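Cytochrome P450 (CYP102L1) (Mycobacterium phage Adler, PDB 6N6Q) probably acts as a haem-containing monooxygenase, using the iron of its protoporphyrin IX to activate oxygen, as other cytochromes P450 do. Local coordinates at residues Ala131-Arg134 and Glu135-Ala139; Pro318-Phe322 and Asp323-Lys327; Leu333-Asp336 and Glu337-Leu341. One frame throughout, in Å; residues are numbered along the deposited sequence.

The three contacts come one after another along the chain. Contact 1 is a turn of helix 119-145, contact 2 leads from a loop into the short helix 322-326, and contact 3 lies in the next helix, 329-341. Contacts 1 and 2 lie near each other without touching, centres about 16 Å apart and nearest atoms about 6 Å apart, although nearly 180 residues lie between them. Contact 3 is deeper in the chain, its centre about 24 Å from that of contact 1 and about 20 Å from that of contact 2. All three have side chains packed on helix 422-439, so this helix is a packing partner common to all three; of the three, contact 3 comes closest to the haem.

Contact 1: residues Ala131-Arg134 and Glu135-Ala139; sequences ATVR and ELIDA
The carbonyl oxygen of V133 is gripped twice. I137 N reaches V133 O at 3.0 Å in a nearly straight bond (171° at the hydrogen), while L136 N adds a weak, bent one to the same oxygen. The side chain of I137 follows its own backbone onto this carbonyl: with CG1 turned back beside the backbone N (chi1 -61°), CG1 rests 3.3 Å from V133 O. Beyond the oxygen, the CG1 branches of V133 and I137 meet at 4.2 Å. One residue further on, D138 N bonds to R134 O at 3.0 Å; the E135 N to A131 O and L136 N to T132 O bonds come earlier in the run.

This is the regular i to i+4 pattern of the long helix 119-145, which probably corresponds to helix C of the P450 fold. Its buried side is shared between two neighbours: V133 and I137 lie on A435 of helix 422-439, and T132 and L136 on helix 152-169.

The outer side carries an i, i+4 salt bridge. R134 leaves with CG opposite its backbone N, then bends at chi2 (64°), which brings NE to D138 OD1 at 3.2 Å. OD1 lies at the edge of the guanidinium, in its plane, and is approached on its syn side. The two flat groups nonetheless stand almost perpendicular, and the bond is made by NE. D138 is folded back over the backbone, its CG only 3.1 Å from R134 O. E135 sends its extended chain away from the turn; its carboxylate is held by R166 through OE1 and by the backbone N of L176 through OE2.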
loop_
_atom_site.group_PDB
_atom_site.type_symbol
_atom_site.label_atom_id
_atom_site.label_comp_id
_atom_site.label_asym_id
_atom_site.label_seq_id
_atom_site.Cartn_x
_atom_site.Cartn_y
_atom_site.Cartn_z
ATOM N N ALA A 131 16.821 11.399 -2.725
ATOM C CA ALA A 131 16.785 12.849 -2.560
ATOM C C ALA A 131 15.520 13.296 -1.840
ATOM O O ALA A 131 15.551 14.263 -1.070
ATOM C CB ALA A 131 16.895 13.538 -3.921
ATOM N N THR A 132 14.402 12.605 -2.072
ATOM C CA THR A 132 13.154 12.974 -1.413
ATOM C C THR A 132 13.186 12.612 0.066
ATOM O O THR A 132 12.645 13.345 0.904
ATOM C CB THR A 132 11.977 12.301 -2.117
ATOM O OG1 THR A 132 12.012 12.629 -3.512
ATOM C CG2 THR A 132 10.656 12.774 -1.531
ATOM N N VAL A 133 13.817 11.486 0.410
ATOM C CA VAL A 133 13.998 11.138 1.815
ATOM C C VAL A 133 14.871 12.177 2.508
ATOM O O VAL A 133 14.613 12.562 3.655
ATOM C CB VAL A 133 14.586 9.720 1.946
ATOM C CG1 VAL A 133 14.786 9.359 3.408
ATOM C CG2 VAL A 133 13.682 8.703 1.261
ATOM N N ARG A 134 15.914 12.650 1.818
ATOM C CA ARG A 134 16.764 13.700 2.372
ATOM C C ARG A 134 15.947 14.931 2.743
ATOM O O ARG A 134 16.185 15.554 3.783
ATOM C CB ARG A 134 17.861 14.072 1.372
ATOM C CG ARG A 134 18.819 15.147 1.868
ATOM C CD ARG A 134 19.598 14.646 3.069
ATOM N NE ARG A 134 20.455 15.666 3.666
ATOM C CZ ARG A 134 21.719 15.880 3.316
ATOM N NH1 ARG A 134 22.278 15.153 2.358
ATOM N NH2 ARG A 134 22.425 16.825 3.922
ATOM N N GLU A 135 14.970 15.286 1.905
ATOM C CA GLU A 135 14.130 16.444 2.186
ATOM C C GLU A 135 13.308 16.252 3.455
ATOM O O GLU A 135 13.082 17.214 4.198
ATOM C CB GLU A 135 13.222 16.723 0.987
ATOM C CG GLU A 135 12.340 17.952 1.125
ATOM C CD GLU A 135 11.616 18.287 -0.163
ATOM O OE1 GLU A 135 12.247 18.200 -1.236
ATOM O OE2 GLU A 135 10.415 18.625 -0.105
ATOM N N LEU A 136 12.859 15.023 3.728
ATOM C CA LEU A 136 12.100 14.779 4.951
ATOM C C LEU A 136 13.002 14.809 6.177
ATOM O O LEU A 136 12.645 15.403 7.201
ATOM C CB LEU A 136 11.368 13.441 4.869
ATOM C CG LEU A 136 10.542 13.130 6.121
ATOM C CD1 LEU A 136 9.327 14.045 6.196
ATOM C CD2 LEU A 136 10.130 11.670 6.177
ATOM N N ILE A 137 14.170 14.165 6.093
ATOM C CA ILE A 137 15.106 14.160 7.215
ATOM C C ILE A 137 15.505 15.582 7.582
ATOM O O ILE A 137 15.612 15.927 8.766
ATOM C CB ILE A 137 16.336 13.295 6.878
ATOM C CG1 ILE A 137 15.916 11.847 6.622
ATOM C CG2 ILE A 137 17.364 13.369 7.992
ATOM C CD1 ILE A 137 15.234 11.192 7.799
ATOM N N ASP A 138 15.722 16.432 6.575
ATOM C CA ASP A 138 16.058 17.827 6.842
ATOM C C ASP A 138 14.934 18.532 7.588
ATOM O O ASP A 138 15.186 19.306 8.520
ATOM C CB ASP A 138 16.369 18.550 5.532
ATOM C CG ASP A 138 17.653 18.062 4.887
ATOM O OD1 ASP A 138 18.380 17.274 5.528
ATOM O OD2 ASP A 138 17.932 18.466 3.738
ATOM N N ALA A 139 13.684 18.278 7.195
ATOM C CA ALA A 139 12.556 18.871 7.905
ATOM C C ALA A 139 12.442 18.316 9.319
ATOM O O ALA A 139 12.129 19.055 10.260
ATOM C CB ALA A 139 11.262 18.634 7.129
#

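Contact 2: residues Pro318-Phe322 and Asp323-Lys327; sequences PDFQF and DQIAK
Q324 crosses Q321, three residues earlier, at a slant, and meets it from CB to its amide. Its CB sits 3.5 Å from Q321 O, the same oxygen that accepts a bond from Q324 N at 3.0 Å; the N-H comes in well above the carbonyl plane. With CG beside its own backbone N (chi1 -75°), the chain runs back toward the preceding loop, and CG packs against Q321 CG at 3.6 Å. CD comes nearer still, 3.3 Å from Q321 CG. The tip divides: OE1 is 3.1 Å from Q321 CG, a close contact, and NE2 faces Q321 NE2, two donors that do not bond. The amide planes are turned 55° from each other, so the two groups are not stacked.

OE1 also approaches D319 O. These two acceptors cannot bond each other, but both converge on the indole N-H of W312, which makes a weak hydrogen bond to each.

The turn belongs to the short, weakly bonded helix 322-326, between helices 298-311 and 329-341, which probably corresponds to the J' helix of the P450 fold. I325 N reaches F322 O only weakly, at 3.4 Å. Upstream, D319 is the centre of an inverse gamma turn, and P318 CB lies over one face of the F320 ring, 3.6 Å above its plane and toward the rim. On the inner side, I325 CD1 meets F320 CD1 at 3.7 Å, their side chains crossing at about a right angle. W312 meets the F320 ring edge-to-face, and both I325 and F322 pack on H126 and H427.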
loop_
_atom_site.group_PDB
_atom_site.type_symbol
_atom_site.label_atom_id
_atom_site.label_comp_id
_atom_site.label_asym_id
_atom_site.label_seq_id
_atom_site.Cartn_x
_atom_site.Cartn_y
_atom_site.Cartn_z
ATOM N N PRO A 318 23.460 9.302 4.910
ATOM C CA PRO A 318 24.066 8.204 4.147
ATOM C C PRO A 318 24.113 8.495 2.655
ATOM O O PRO A 318 23.159 9.012 2.068
ATOM C CB PRO A 318 23.150 7.015 4.456
ATOM C CG PRO A 318 22.521 7.359 5.765
ATOM C CD PRO A 318 22.331 8.844 5.737
ATOM N N ASP A 319 25.252 8.161 2.045
ATOM C CA ASP A 319 25.430 8.230 0.596
ATOM C C ASP A 319 24.811 6.970 -0.004
ATOM O O ASP A 319 25.488 5.990 -0.328
ATOM C CB ASP A 319 26.907 8.366 0.246
ATOM C CG ASP A 319 27.168 8.325 -1.250
ATOM O OD1 ASP A 319 26.249 8.647 -2.034
ATOM O OD2 ASP A 319 28.299 7.958 -1.638
ATOM N N PHE A 320 23.487 7.002 -0.143
ATOM C CA PHE A 320 22.739 5.840 -0.606
ATOM C C PHE A 320 23.093 5.522 -2.054
ATOM O O PHE A 320 22.876 6.344 -2.949
ATOM C CB PHE A 320 21.236 6.086 -0.477
ATOM C CG PHE A 320 20.725 6.049 0.938
ATOM C CD1 PHE A 320 20.660 4.855 1.635
ATOM C CD2 PHE A 320 20.285 7.206 1.561
ATOM C CE1 PHE A 320 20.183 4.816 2.935
ATOM C CE2 PHE A 320 19.807 7.174 2.861
ATOM C CZ PHE A 320 19.755 5.977 3.547
ATOM N N GLN A 321 23.636 4.331 -2.282
ATOM C CA GLN A 321 23.784 3.781 -3.619
ATOM C C GLN A 321 22.830 2.603 -3.773
ATOM O O GLN A 321 22.490 1.929 -2.797
ATOM C CB GLN A 321 25.230 3.352 -3.894
ATOM C CG GLN A 321 25.989 2.951 -2.652
ATOM C CD GLN A 321 27.496 2.947 -2.838
ATOM O OE1 GLN A 321 28.005 2.564 -3.892
ATOM N NE2 GLN A 321 28.220 3.381 -1.809
ATOM N N PHE A 322 22.399 2.370 -5.017
ATOM C CA PHE A 322 21.278 1.467 -5.267
ATOM C C PHE A 322 21.534 0.069 -4.714
ATOM O O PHE A 322 20.630 -0.553 -4.141
ATOM C CB PHE A 322 20.984 1.404 -6.766
ATOM C CG PHE A 322 19.939 0.392 -7.134
ATOM C CD1 PHE A 322 18.604 0.619 -6.844
ATOM C CD2 PHE A 322 20.290 -0.786 -7.768
ATOM C CE1 PHE A 322 17.640 -0.312 -7.178
ATOM C CE2 PHE A 322 19.332 -1.719 -8.107
ATOM C CZ PHE A 322 18.006 -1.483 -7.811
ATOM N N ASP A 323 22.756 -0.443 -4.872
ATOM C CA ASP A 323 23.050 -1.813 -4.464
ATOM C C ASP A 323 23.037 -2.001 -2.952
ATOM O O ASP A 323 22.822 -3.124 -2.486
ATOM C CB ASP A 323 24.404 -2.248 -5.023
ATOM C CG ASP A 323 24.326 -2.659 -6.478
ATOM O OD1 ASP A 323 23.331 -3.309 -6.860
ATOM O OD2 ASP A 323 25.260 -2.330 -7.241
ATOM N N GLN A 324 23.259 -0.938 -2.177
ATOM C CA GLN A 324 23.343 -1.089 -0.729
ATOM C C GLN A 324 21.996 -1.387 -0.087
ATOM O O GLN A 324 21.960 -1.948 1.013
ATOM C CB GLN A 324 23.942 0.170 -0.099
ATOM C CG GLN A 324 25.438 0.311 -0.299
ATOM C CD GLN A 324 25.985 1.584 0.315
ATOM O OE1 GLN A 324 25.295 2.603 0.381
ATOM N NE2 GLN A 324 27.233 1.535 0.764
ATOM N N ILE A 325 20.892 -1.032 -0.747
ATOM C CA ILE A 325 19.581 -1.130 -0.114
ATOM C C ILE A 325 19.216 -2.586 0.149
ATOM O O ILE A 325 18.821 -2.951 1.262
ATOM C CB ILE A 325 18.519 -0.423 -0.975
ATOM C CG1 ILE A 325 18.907 1.042 -1.183
ATOM C CG2 ILE A 325 17.148 -0.535 -0.332
ATOM C CD1 ILE A 325 19.346 1.743 0.089
ATOM N N ALA A 326 19.351 -3.443 -0.865
ATOM C CA ALA A 326 19.012 -4.850 -0.696
ATOM C C ALA A 326 19.981 -5.588 0.216
ATOM O O ALA A 326 19.662 -6.697 0.660
ATOM C CB ALA A 326 18.953 -5.545 -2.056
ATOM N N LYS A 327 21.147 -5.010 0.507
ATOM C CA LYS A 327 22.110 -5.652 1.391
ATOM C C LYS A 327 21.757 -5.493 2.865
ATOM O O LYS A 327 22.389 -6.139 3.707
ATOM C CB LYS A 327 23.517 -5.103 1.130
ATOM C CG LYS A 327 24.073 -5.464 -0.247
ATOM C CD LYS A 327 25.553 -5.126 -0.381
ATOM C CE LYS A 327 25.796 -3.625 -0.365
ATOM N NZ LYS A 327 27.191 -3.265 -0.757
#

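Contact 3: residues Leu333-Asp336 and Glu337-Leu341; sequences LVID and EALRL
L339 leans back over the preceding turn and meets I335 there. Its CG lies beside its own backbone N (chi1 -72°), which sets CG 3.4 Å from I335 O, the oxygen that L339 N also holds at 2.9 Å. Farther out the two side chains make a loose apolar touch, L339 CD1 to I335 CG2 at 4.3 Å. I335 is directed to M429, V430 and L433 of helix 422-439, whereas L339 passes A286 of helix 265-296 and comes within about 4 Å of the haem.

Earlier in the turn A338 N bonds to V334 O and E337 N to L333 O. One residue beyond L339 the pattern slackens: R340 N to D336 O is short but bent and weak, and D336 O takes a further bond from the hydroxyl of Y409.

E337 and R340 are the glutamate and arginine of the ExxR motif, the signature of helix K in cytochromes P450, here read as EALR. Their flat ends are turned so that the guanidinium presents its NE and NH2 edge to the carboxylate, one nitrogen to each oxygen. R340 NH2 binds E337 OE2 at 2.7 Å and R340 NE binds E337 OE1 at 3.1 Å. Both oxygens lie near the guanidinium plane, yet the nitrogens arrive from above the carboxylate plane, by 49° at OE1 and 45° at OE2. E337 reaches this position by bending at chi2, and R340 by bending at chi3. R395, which probably completes the familiar Glu-Arg-Arg triad, forms a second salt bridge to OE2, and this pair of arginines would favour an ionised carboxylate. R340 is fixed further by the carbonyl oxygens of H379 and A388 and by a cation-pi contact with W384.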
loop_
_atom_site.group_PDB
_atom_site.type_symbol
_atom_site.label_atom_id
_atom_site.label_comp_id
_atom_site.label_asym_id
_atom_site.label_seq_id
_atom_site.Cartn_x
_atom_site.Cartn_y
_atom_site.Cartn_z
ATOM N N LEU A 333 13.969 -7.676 7.142
ATOM C CA LEU A 333 13.197 -8.558 8.011
ATOM C C LEU A 333 12.279 -7.772 8.936
ATOM O O LEU A 333 11.247 -8.294 9.372
ATOM C CB LEU A 333 14.133 -9.452 8.827
ATOM C CG LEU A 333 14.936 -10.491 8.045
ATOM C CD1 LEU A 333 15.709 -11.393 8.995
ATOM C CD2 LEU A 333 14.024 -11.309 7.145
ATOM N N VAL A 334 12.633 -6.525 9.250
ATOM C CA VAL A 334 11.763 -5.694 10.076
ATOM C C VAL A 334 10.503 -5.320 9.306
ATOM O O VAL A 334 9.386 -5.400 9.830
ATOM C CB VAL A 334 12.517 -4.445 10.567
ATOM C CG1 VAL A 334 11.585 -3.528 11.344
ATOM C CG2 VAL A 334 13.705 -4.844 11.426
ATOM N N ILE A 335 10.664 -4.911 8.045
ATOM C CA ILE A 335 9.512 -4.533 7.233
ATOM C C ILE A 335 8.638 -5.746 6.948
ATOM O O ILE A 335 7.406 -5.646 6.918
ATOM C CB ILE A 335 9.974 -3.856 5.932
ATOM C CG1 ILE A 335 10.937 -2.713 6.240
ATOM C CG2 ILE A 335 8.778 -3.339 5.153
ATOM C CD1 ILE A 335 11.414 -1.979 5.012
ATOM N N ASP A 336 9.258 -6.909 6.733
ATOM C CA ASP A 336 8.489 -8.122 6.476
ATOM C C ASP A 336 7.621 -8.482 7.674
ATOM O O ASP A 336 6.435 -8.796 7.525
ATOM C CB ASP A 336 9.430 -9.273 6.122
ATOM C CG ASP A 336 10.066 -9.107 4.759
ATOM O OD1 ASP A 336 9.724 -8.133 4.057
ATOM O OD2 ASP A 336 10.907 -9.952 4.386
ATOM N N GLU A 337 8.197 -8.432 8.878
ATOM C CA GLU A 337 7.426 -8.737 10.077
ATOM C C GLU A 337 6.336 -7.700 10.319
ATOM O O GLU A 337 5.264 -8.039 10.833
ATOM C CB GLU A 337 8.356 -8.836 11.288
ATOM C CG GLU A 337 7.665 -9.205 12.596
ATOM C CD GLU A 337 7.200 -10.653 12.648
ATOM O OE1 GLU A 337 7.429 -11.402 11.675
ATOM O OE2 GLU A 337 6.605 -11.044 13.675
ATOM N N ALA A 338 6.587 -6.440 9.955
ATOM C CA ALA A 338 5.543 -5.425 10.055
ATOM C C ALA A 338 4.406 -5.713 9.083
ATOM O O ALA A 338 3.228 -5.587 9.440
ATOM C CB ALA A 338 6.129 -4.036 9.803
ATOM N N LEU A 339 4.739 -6.105 7.851
ATOM C CA LEU A 339 3.716 -6.447 6.871
ATOM C C LEU A 339 3.015 -7.756 7.200
ATOM O O LEU A 339 1.936 -8.018 6.660
ATOM C CB LEU A 339 4.328 -6.515 5.472
ATOM C CG LEU A 339 4.710 -5.162 4.869
ATOM C CD1 LEU A 339 5.343 -5.337 3.498
ATOM C CD2 LEU A 339 3.488 -4.259 4.789
ATOM N N ARG A 340 3.602 -8.584 8.065
ATOM C CA ARG A 340 2.908 -9.781 8.523
ATOM C C ARG A 340 1.945 -9.447 9.656
ATOM O O ARG A 340 0.739 -9.691 9.554
ATOM C CB ARG A 340 3.914 -10.845 8.974
ATOM C CG ARG A 340 3.266 -12.173 9.339
ATOM C CD ARG A 340 4.200 -13.067 10.135
ATOM N NE ARG A 340 4.508 -12.504 11.446
ATOM C CZ ARG A 340 3.730 -12.636 12.515
ATOM N NH1 ARG A 340 2.592 -13.312 12.431
ATOM N NH2 ARG A 340 4.086 -12.091 13.668
ATOM N N LEU A 341 2.467 -8.873 10.743
ATOM C CA LEU A 341 1.633 -8.600 11.908
ATOM C C LEU A 341 0.508 -7.625 11.580
ATOM O O LEU A 341 -0.588 -7.730 12.143
ATOM C CB LEU A 341 2.491 -8.061 13.053
ATOM C CG LEU A 341 1.934 -8.282 14.460
ATOM C CD1 LEU A 341 1.694 -9.764 14.703
ATOM C CD2 LEU A 341 2.879 -7.714 15.507
#